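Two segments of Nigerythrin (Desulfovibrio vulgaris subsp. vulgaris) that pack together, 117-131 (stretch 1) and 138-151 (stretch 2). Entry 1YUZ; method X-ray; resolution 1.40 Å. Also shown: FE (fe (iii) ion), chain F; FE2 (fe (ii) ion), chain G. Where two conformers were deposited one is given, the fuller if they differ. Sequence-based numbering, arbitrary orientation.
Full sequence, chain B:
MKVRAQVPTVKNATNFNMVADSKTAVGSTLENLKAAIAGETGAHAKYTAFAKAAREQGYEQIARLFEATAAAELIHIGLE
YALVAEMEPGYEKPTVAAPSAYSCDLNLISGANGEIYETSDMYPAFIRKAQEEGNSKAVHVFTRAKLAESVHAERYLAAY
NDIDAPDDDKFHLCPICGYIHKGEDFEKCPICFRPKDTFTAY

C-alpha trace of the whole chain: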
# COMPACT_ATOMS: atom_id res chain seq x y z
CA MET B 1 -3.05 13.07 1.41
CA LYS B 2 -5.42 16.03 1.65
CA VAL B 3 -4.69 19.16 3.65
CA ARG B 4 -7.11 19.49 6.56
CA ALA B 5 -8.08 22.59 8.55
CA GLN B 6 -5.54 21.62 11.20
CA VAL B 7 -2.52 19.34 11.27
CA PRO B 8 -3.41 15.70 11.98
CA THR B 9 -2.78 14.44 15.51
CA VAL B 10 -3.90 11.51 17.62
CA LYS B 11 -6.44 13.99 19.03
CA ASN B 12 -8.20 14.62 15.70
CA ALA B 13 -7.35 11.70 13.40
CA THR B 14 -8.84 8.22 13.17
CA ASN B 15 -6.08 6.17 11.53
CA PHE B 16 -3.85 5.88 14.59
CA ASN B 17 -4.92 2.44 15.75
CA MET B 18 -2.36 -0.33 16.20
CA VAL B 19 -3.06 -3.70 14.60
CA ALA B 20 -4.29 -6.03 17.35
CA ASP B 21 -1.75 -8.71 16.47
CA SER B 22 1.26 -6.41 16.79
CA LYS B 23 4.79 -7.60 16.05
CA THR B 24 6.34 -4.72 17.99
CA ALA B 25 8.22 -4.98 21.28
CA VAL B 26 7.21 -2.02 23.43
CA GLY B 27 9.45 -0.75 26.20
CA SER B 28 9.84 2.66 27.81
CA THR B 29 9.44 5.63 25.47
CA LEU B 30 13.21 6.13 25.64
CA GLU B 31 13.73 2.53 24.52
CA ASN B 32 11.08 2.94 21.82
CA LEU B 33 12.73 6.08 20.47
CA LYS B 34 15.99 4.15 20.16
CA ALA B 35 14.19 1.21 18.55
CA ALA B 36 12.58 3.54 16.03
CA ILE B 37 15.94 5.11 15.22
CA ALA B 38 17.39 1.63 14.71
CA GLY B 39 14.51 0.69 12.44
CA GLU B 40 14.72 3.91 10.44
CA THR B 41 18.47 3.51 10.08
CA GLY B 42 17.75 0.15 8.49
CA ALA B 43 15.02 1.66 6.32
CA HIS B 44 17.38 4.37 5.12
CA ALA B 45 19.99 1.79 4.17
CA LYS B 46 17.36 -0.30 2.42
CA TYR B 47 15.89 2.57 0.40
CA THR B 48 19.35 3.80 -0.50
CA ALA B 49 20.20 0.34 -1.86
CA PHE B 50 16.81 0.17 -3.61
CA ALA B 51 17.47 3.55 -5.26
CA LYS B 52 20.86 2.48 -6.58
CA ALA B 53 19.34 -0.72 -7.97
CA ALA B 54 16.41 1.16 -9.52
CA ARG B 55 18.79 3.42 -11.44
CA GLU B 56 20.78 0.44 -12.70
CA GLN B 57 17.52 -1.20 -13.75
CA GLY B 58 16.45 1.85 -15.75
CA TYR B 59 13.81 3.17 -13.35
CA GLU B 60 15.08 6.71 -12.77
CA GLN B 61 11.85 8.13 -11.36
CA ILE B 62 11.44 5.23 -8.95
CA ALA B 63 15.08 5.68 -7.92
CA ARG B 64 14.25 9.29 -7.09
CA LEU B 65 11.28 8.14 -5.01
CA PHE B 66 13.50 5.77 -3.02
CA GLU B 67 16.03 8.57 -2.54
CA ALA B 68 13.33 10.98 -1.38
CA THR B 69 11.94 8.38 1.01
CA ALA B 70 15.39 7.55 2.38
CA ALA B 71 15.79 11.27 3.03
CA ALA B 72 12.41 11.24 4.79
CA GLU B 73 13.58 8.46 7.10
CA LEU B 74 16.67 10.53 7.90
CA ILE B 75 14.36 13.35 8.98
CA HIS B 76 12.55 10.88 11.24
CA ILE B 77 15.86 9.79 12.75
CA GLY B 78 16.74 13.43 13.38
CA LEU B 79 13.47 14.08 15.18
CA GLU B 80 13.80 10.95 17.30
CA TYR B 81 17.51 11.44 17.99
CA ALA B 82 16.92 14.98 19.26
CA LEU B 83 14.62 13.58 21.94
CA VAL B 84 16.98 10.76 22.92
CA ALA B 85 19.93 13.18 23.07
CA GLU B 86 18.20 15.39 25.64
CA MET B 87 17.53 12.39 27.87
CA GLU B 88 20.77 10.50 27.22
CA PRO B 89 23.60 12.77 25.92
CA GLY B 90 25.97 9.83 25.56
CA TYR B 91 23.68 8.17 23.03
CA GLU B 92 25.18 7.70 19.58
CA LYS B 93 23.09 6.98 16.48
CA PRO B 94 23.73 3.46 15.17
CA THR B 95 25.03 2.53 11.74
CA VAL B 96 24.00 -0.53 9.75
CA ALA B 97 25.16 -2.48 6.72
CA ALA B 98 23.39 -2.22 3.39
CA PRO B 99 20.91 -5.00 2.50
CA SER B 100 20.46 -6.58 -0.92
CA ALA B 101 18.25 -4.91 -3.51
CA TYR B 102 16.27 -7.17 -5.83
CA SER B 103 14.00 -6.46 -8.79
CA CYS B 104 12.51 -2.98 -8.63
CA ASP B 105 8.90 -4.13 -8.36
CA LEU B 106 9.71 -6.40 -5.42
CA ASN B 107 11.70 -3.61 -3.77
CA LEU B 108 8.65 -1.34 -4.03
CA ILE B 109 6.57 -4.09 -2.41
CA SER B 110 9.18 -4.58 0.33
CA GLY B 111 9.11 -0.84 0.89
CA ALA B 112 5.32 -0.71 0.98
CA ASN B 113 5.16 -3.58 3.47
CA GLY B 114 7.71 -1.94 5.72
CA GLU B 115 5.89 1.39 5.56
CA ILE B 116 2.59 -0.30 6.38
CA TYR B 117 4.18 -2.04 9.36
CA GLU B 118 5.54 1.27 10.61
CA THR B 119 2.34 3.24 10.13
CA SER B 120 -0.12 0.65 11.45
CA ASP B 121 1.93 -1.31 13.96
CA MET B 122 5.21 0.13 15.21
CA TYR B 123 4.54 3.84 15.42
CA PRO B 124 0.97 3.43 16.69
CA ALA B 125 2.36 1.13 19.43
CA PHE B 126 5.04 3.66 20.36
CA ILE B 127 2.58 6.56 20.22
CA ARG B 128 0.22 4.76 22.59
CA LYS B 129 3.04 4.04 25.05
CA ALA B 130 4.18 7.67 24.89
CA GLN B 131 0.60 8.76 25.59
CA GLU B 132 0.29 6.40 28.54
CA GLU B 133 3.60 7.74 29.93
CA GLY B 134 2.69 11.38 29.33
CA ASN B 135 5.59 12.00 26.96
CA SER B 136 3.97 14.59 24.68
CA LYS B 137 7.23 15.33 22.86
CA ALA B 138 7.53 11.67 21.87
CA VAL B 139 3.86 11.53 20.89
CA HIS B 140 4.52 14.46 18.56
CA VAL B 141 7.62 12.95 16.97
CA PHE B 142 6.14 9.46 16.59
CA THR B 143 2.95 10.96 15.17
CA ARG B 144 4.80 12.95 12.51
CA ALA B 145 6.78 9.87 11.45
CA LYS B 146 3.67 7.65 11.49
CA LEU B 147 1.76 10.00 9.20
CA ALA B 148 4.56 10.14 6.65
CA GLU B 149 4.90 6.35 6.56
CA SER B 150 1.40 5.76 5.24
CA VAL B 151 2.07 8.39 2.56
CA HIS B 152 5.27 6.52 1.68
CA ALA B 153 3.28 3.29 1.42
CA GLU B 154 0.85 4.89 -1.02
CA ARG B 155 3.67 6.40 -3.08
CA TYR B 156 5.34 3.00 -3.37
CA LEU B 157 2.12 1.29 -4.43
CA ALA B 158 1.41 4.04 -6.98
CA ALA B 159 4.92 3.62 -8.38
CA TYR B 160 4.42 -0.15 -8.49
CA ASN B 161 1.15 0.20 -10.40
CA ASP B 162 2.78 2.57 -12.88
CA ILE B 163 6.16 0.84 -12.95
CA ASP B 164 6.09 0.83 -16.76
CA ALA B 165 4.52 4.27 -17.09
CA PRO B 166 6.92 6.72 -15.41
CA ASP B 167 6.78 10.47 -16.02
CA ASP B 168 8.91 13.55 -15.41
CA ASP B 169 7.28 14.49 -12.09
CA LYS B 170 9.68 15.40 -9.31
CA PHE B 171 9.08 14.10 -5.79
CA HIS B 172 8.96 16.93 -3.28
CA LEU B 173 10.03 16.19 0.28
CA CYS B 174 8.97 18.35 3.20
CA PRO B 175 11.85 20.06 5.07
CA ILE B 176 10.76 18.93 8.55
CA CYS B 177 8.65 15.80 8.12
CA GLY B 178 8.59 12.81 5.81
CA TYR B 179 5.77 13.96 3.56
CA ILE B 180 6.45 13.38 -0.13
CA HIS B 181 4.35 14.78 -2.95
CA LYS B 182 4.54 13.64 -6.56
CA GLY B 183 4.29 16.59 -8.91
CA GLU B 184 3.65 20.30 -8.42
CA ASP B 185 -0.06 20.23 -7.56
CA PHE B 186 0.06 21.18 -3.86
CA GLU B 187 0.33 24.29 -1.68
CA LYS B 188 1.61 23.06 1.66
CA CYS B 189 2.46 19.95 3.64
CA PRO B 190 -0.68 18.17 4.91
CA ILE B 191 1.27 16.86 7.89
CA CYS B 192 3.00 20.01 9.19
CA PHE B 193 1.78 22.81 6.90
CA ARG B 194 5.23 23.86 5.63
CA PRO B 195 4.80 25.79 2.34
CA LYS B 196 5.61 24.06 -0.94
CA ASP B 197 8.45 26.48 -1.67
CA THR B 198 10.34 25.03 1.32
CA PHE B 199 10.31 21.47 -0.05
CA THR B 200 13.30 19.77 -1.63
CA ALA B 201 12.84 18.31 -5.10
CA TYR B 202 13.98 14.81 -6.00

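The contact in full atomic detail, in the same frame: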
# COMPACT_ATOMS: atom_id res chain seq x y z
N TYR B 117 3.87 -1.57 8.02
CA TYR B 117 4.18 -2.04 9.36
C TYR B 117 4.45 -0.86 10.28
O TYR B 117 3.96 -0.80 11.40
CB TYR B 117 5.40 -2.97 9.34
CG TYR B 117 6.05 -3.13 10.70
CD1 TYR B 117 7.22 -2.45 11.02
CD2 TYR B 117 5.43 -3.89 11.70
CE1 TYR B 117 7.77 -2.52 12.29
CE2 TYR B 117 5.97 -3.96 12.98
CZ TYR B 117 7.14 -3.27 13.27
OH TYR B 117 7.66 -3.31 14.55
N GLU B 118 5.22 0.11 9.79
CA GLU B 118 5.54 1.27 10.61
C GLU B 118 4.35 2.16 10.92
O GLU B 118 4.19 2.63 12.05
CB GLU B 118 6.66 2.09 9.95
CG GLU B 118 7.95 1.30 9.77
CD GLU B 118 9.09 2.12 9.22
OE1 GLU B 118 9.20 3.32 9.56
OE2 GLU B 118 9.90 1.57 8.44
N THR B 119 3.48 2.37 9.93
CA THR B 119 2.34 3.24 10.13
C THR B 119 1.16 2.63 10.88
O THR B 119 0.41 3.35 11.54
CB THR B 119 1.82 3.79 8.77
OG1 THR B 119 1.11 5.01 8.98
CG2 THR B 119 0.86 2.79 8.11
N SER B 120 1.01 1.31 10.81
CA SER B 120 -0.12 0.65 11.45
C SER B 120 0.22 -0.23 12.64
O SER B 120 -0.67 -0.72 13.33
CB SER B 120 -0.86 -0.22 10.42
OG SER B 120 -0.07 -1.34 10.07
N ASP B 121 1.51 -0.45 12.87
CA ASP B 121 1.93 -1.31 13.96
C ASP B 121 2.94 -0.63 14.88
O ASP B 121 2.61 -0.24 15.99
CB ASP B 121 2.53 -2.60 13.38
CG ASP B 121 2.82 -3.64 14.43
OD1 ASP B 121 3.16 -3.27 15.57
OD2 ASP B 121 2.72 -4.85 14.11
N MET B 122 4.16 -0.46 14.39
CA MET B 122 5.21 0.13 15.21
C MET B 122 4.95 1.52 15.76
O MET B 122 4.93 1.70 16.98
CB MET B 122 6.54 0.15 14.45
CG MET B 122 7.70 0.53 15.35
SD MET B 122 9.23 0.78 14.47
CE MET B 122 8.98 2.45 13.87
N TYR B 123 4.76 2.51 14.90
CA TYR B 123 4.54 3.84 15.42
C TYR B 123 3.27 3.95 16.26
O TYR B 123 3.29 4.58 17.32
CB TYR B 123 4.61 4.88 14.30
CG TYR B 123 6.05 5.22 13.94
CD1 TYR B 123 6.51 5.10 12.63
CD2 TYR B 123 6.96 5.64 14.92
CE1 TYR B 123 7.84 5.39 12.30
CE2 TYR B 123 8.28 5.94 14.60
CZ TYR B 123 8.71 5.81 13.29
OH TYR B 123 10.02 6.10 12.98
N PRO B 124 2.16 3.32 15.84
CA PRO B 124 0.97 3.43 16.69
C PRO B 124 1.24 2.84 18.09
O PRO B 124 0.77 3.37 19.09
CB PRO B 124 -0.08 2.63 15.92
CG PRO B 124 0.27 2.94 14.50
CD PRO B 124 1.79 2.80 14.50
N ALA B 125 2.03 1.76 18.15
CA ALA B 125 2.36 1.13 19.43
C ALA B 125 3.19 2.08 20.28
O ALA B 125 2.96 2.22 21.49
CB ALA B 125 3.13 -0.16 19.19
N PHE B 126 4.17 2.73 19.66
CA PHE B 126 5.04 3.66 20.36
C PHE B 126 4.28 4.93 20.76
O PHE B 126 4.53 5.50 21.83
CB PHE B 126 6.23 4.03 19.49
CG PHE B 126 7.21 2.90 19.28
CD1 PHE B 126 8.27 3.05 18.39
CD2 PHE B 126 7.09 1.70 19.98
CE1 PHE B 126 9.19 2.04 18.20
CE2 PHE B 126 8.01 0.68 19.80
CZ PHE B 126 9.06 0.84 18.91
N ILE B 127 3.37 5.37 19.91
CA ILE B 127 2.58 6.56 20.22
C ILE B 127 1.72 6.28 21.45
O ILE B 127 1.66 7.10 22.36
CB ILE B 127 1.66 6.94 19.03
CG1 ILE B 127 2.51 7.43 17.86
CG2 ILE B 127 0.65 8.00 19.46
CD1 ILE B 127 1.74 7.59 16.57
N ARG B 128 1.07 5.13 21.46
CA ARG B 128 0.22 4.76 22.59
C ARG B 128 1.02 4.73 23.89
O ARG B 128 0.57 5.25 24.91
CB ARG B 128 -0.42 3.39 22.35
CG ARG B 128 -1.33 2.95 23.48
CD ARG B 128 -2.51 3.88 23.64
NE ARG B 128 -3.22 3.64 24.90
CZ ARG B 128 -4.37 4.21 25.25
NH1 ARG B 128 -4.96 5.07 24.42
NH2 ARG B 128 -4.92 3.93 26.41
N LYS B 129 2.20 4.12 23.85
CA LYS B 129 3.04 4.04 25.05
C LYS B 129 3.44 5.44 25.50
O LYS B 129 3.42 5.72 26.70
CB LYS B 129 4.29 3.20 24.77
CG LYS B 129 5.22 3.06 25.97
CD LYS B 129 4.60 2.24 27.10
CE LYS B 129 5.59 2.01 28.23
NZ LYS B 129 5.03 1.12 29.29
N ALA B 130 3.79 6.30 24.56
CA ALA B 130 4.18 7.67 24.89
C ALA B 130 3.00 8.40 25.53
O ALA B 130 3.18 9.18 26.46
CB ALA B 130 4.64 8.41 23.64
N GLN B 131 1.80 8.14 25.03
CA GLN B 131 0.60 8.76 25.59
C GLN B 131 0.39 8.28 27.02
O GLN B 131 0.12 9.08 27.92
CB GLN B 131 -0.63 8.38 24.76
CG GLN B 131 -0.75 9.10 23.44
CD GLN B 131 -2.00 8.68 22.69
OE1 GLN B 131 -2.08 7.56 22.19
NE2 GLN B 131 -2.98 9.57 22.64
N ALA B 138 7.40 12.93 22.60
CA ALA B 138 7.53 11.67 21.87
C ALA B 138 6.27 11.41 21.05
O ALA B 138 6.35 10.92 19.93
CB ALA B 138 7.78 10.53 22.84
N VAL B 139 5.11 11.72 21.62
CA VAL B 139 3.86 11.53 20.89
C VAL B 139 3.92 12.35 19.61
O VAL B 139 3.55 11.87 18.54
CB VAL B 139 2.64 11.97 21.73
CG1 VAL B 139 1.40 12.05 20.86
CG2 VAL B 139 2.41 10.99 22.88
N HIS B 140 4.41 13.58 19.72
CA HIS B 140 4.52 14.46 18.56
C HIS B 140 5.44 13.88 17.50
O HIS B 140 5.08 13.77 16.32
CB HIS B 140 5.04 15.83 18.99
CG HIS B 140 5.35 16.75 17.85
ND1 HIS B 140 4.37 17.36 17.09
CD2 HIS B 140 6.53 17.14 17.32
CE1 HIS B 140 4.94 18.09 16.15
NE2 HIS B 140 6.25 17.98 16.27
N VAL B 141 6.65 13.51 17.90
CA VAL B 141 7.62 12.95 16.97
C VAL B 141 7.13 11.66 16.31
O VAL B 141 7.20 11.52 15.09
CB VAL B 141 8.97 12.71 17.66
CG1 VAL B 141 9.90 11.91 16.75
CG2 VAL B 141 9.62 14.05 18.01
N PHE B 142 6.63 10.73 17.12
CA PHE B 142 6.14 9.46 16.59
C PHE B 142 4.95 9.67 15.66
O PHE B 142 4.78 8.95 14.68
CB PHE B 142 5.74 8.53 17.74
CG PHE B 142 6.91 7.93 18.48
CD1 PHE B 142 6.80 7.66 19.84
CD2 PHE B 142 8.09 7.58 17.83
CE1 PHE B 142 7.84 7.05 20.54
CE2 PHE B 142 9.14 6.98 18.51
CZ PHE B 142 9.01 6.71 19.88
N THR B 143 4.12 10.65 15.99
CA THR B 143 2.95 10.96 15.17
C THR B 143 3.38 11.47 13.80
O THR B 143 2.85 11.02 12.77
CB THR B 143 2.07 12.04 15.84
OG1 THR B 143 1.39 11.46 16.96
CG2 THR B 143 1.05 12.60 14.87
N ARG B 144 4.32 12.40 13.77
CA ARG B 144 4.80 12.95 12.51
C ARG B 144 5.36 11.84 11.63
O ARG B 144 5.06 11.76 10.44
CB ARG B 144 5.86 14.03 12.74
CG ARG B 144 5.30 15.36 13.23
CD ARG B 144 6.07 16.54 12.64
NE ARG B 144 5.49 17.83 13.01
CZ ARG B 144 4.23 18.18 12.76
NH1 ARG B 144 3.42 17.34 12.15
NH2 ARG B 144 3.79 19.37 13.14
N ALA B 145 6.19 10.97 12.21
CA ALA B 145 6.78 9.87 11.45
C ALA B 145 5.68 8.94 10.94
O ALA B 145 5.65 8.61 9.75
CB ALA B 145 7.76 9.09 12.33
N LYS B 146 4.77 8.55 11.83
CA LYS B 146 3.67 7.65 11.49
C LYS B 146 2.86 8.14 10.29
O LYS B 146 2.54 7.36 9.39
CB LYS B 146 2.76 7.49 12.72
CG LYS B 146 1.50 6.65 12.52
CD LYS B 146 0.32 7.49 12.06
CE LYS B 146 -0.98 6.70 12.04
NZ LYS B 146 -1.04 5.72 10.93
N LEU B 147 2.54 9.43 10.28
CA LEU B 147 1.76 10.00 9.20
C LEU B 147 2.48 9.95 7.86
O LEU B 147 1.87 9.70 6.82
CB LEU B 147 1.40 11.45 9.53
CG LEU B 147 0.39 11.60 10.67
CD1 LEU B 147 0.36 13.05 11.13
CD2 LEU B 147 -0.98 11.14 10.22
N ALA B 148 3.79 10.18 7.88
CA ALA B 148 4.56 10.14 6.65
C ALA B 148 4.67 8.72 6.11
O ALA B 148 4.66 8.51 4.91
CB ALA B 148 5.94 10.72 6.88
N GLU B 149 4.75 7.73 7.00
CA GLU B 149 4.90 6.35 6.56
C GLU B 149 3.75 5.86 5.70
O GLU B 149 3.96 5.14 4.73
CB GLU B 149 5.09 5.41 7.75
CG GLU B 149 6.12 5.88 8.79
CD GLU B 149 7.54 6.01 8.25
OE1 GLU B 149 7.73 6.40 7.08
OE2 GLU B 149 8.48 5.74 9.03
N SER B 150 2.52 6.22 6.05
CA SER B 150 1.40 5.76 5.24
C SER B 150 1.42 6.46 3.88
O SER B 150 0.95 5.91 2.89
CB SER B 150 0.07 5.97 5.97
OG SER B 150 -0.10 7.31 6.38
N VAL B 151 1.96 7.68 3.83
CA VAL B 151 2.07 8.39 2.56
C VAL B 151 3.13 7.66 1.73
O VAL B 151 2.96 7.46 0.53
CB VAL B 151 2.49 9.86 2.78
CG1 VAL B 151 2.95 10.49 1.46
CG2 VAL B 151 1.31 10.65 3.33
FE FE F . 10.24 4.82 8.56
FE FE2 G . 8.77 5.68 5.53
O HOH W 1 9.71 4.07 6.82

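Two helices run nearly antiparallel here, at 159° between their N-to-C directions, with axes 7.9 Å apart at closest approach. Three residues cover the most surface, F142, T119 and Y123, and each illustrates a different rule for filling a narrow gap between helices.

F142 points toward stretch 1 and is the apolar centre of the packing. Its ring is used on several sides. The CB of F126 sits over one face, 3.7 Å from the ring centroid and 17° off the normal, a CH-pi contact, while the CB of A130 lies at the edge, 4.4 Å from F142 CD1. Close to its stem, F142 CB meets I127 CG1 at 3.4 Å. The rings of F126 and Y123 both approach obliquely, with planes at 45° and 44° to that of F142. Beyond it, small and branched side chains continue the apolar packing: A130 CB lies 3.5 Å from V139 CG2 and 3.9 Å from A138 CB. I127, for its part, is a knob among V139, F142, T143 and K146.

Y123 is a second knob from the same helix, seated among F142, A145, K146 and E149. A145 offers only a methyl, and that methyl fits over one face of the ring, its CB 3.8 Å from the centroid. At the ring edge the surroundings change character: F142 CD2 is 3.6 Å from Y123 CE2, whereas E149 OE2 is 3.4 Å from Y123 CE1. One aromatic side chain thus spans the step from hydrophobic packing to metal site.

T119 supplies the polar counterpart. Its OG1 donates to K146 O at 2.8 Å and accepts from K146 NZ at 3.0 Å, and the same NZ donates to T119 O at 2.8 Å. The lysine is buried, and its side chain is the reciprocal knob, among T119, Y123, P124 and I127; it packs its aliphatic length, with K146 CB 3.6 Å from Y123 CB, and directs its ammonium to T119 on the neighbouring helix, with a further bond elsewhere in the structure. Stretch 1 has a wider pi-type turn at 118-122 and a kink at P124, whose nitrogen makes no bond to the preceding turn.

Beside this polar knot, metal ties the helices together. E118 OE1 and E149 OE2 are 2.6 Å apart without a hydrogen bond between them, because both bind the iron(III) ion, at 2.1 and 2.0 Å from FE respectively. E149 also reaches the iron(II) ion, with OE1 2.0 Å from it, so its carboxylate bridges the two metals.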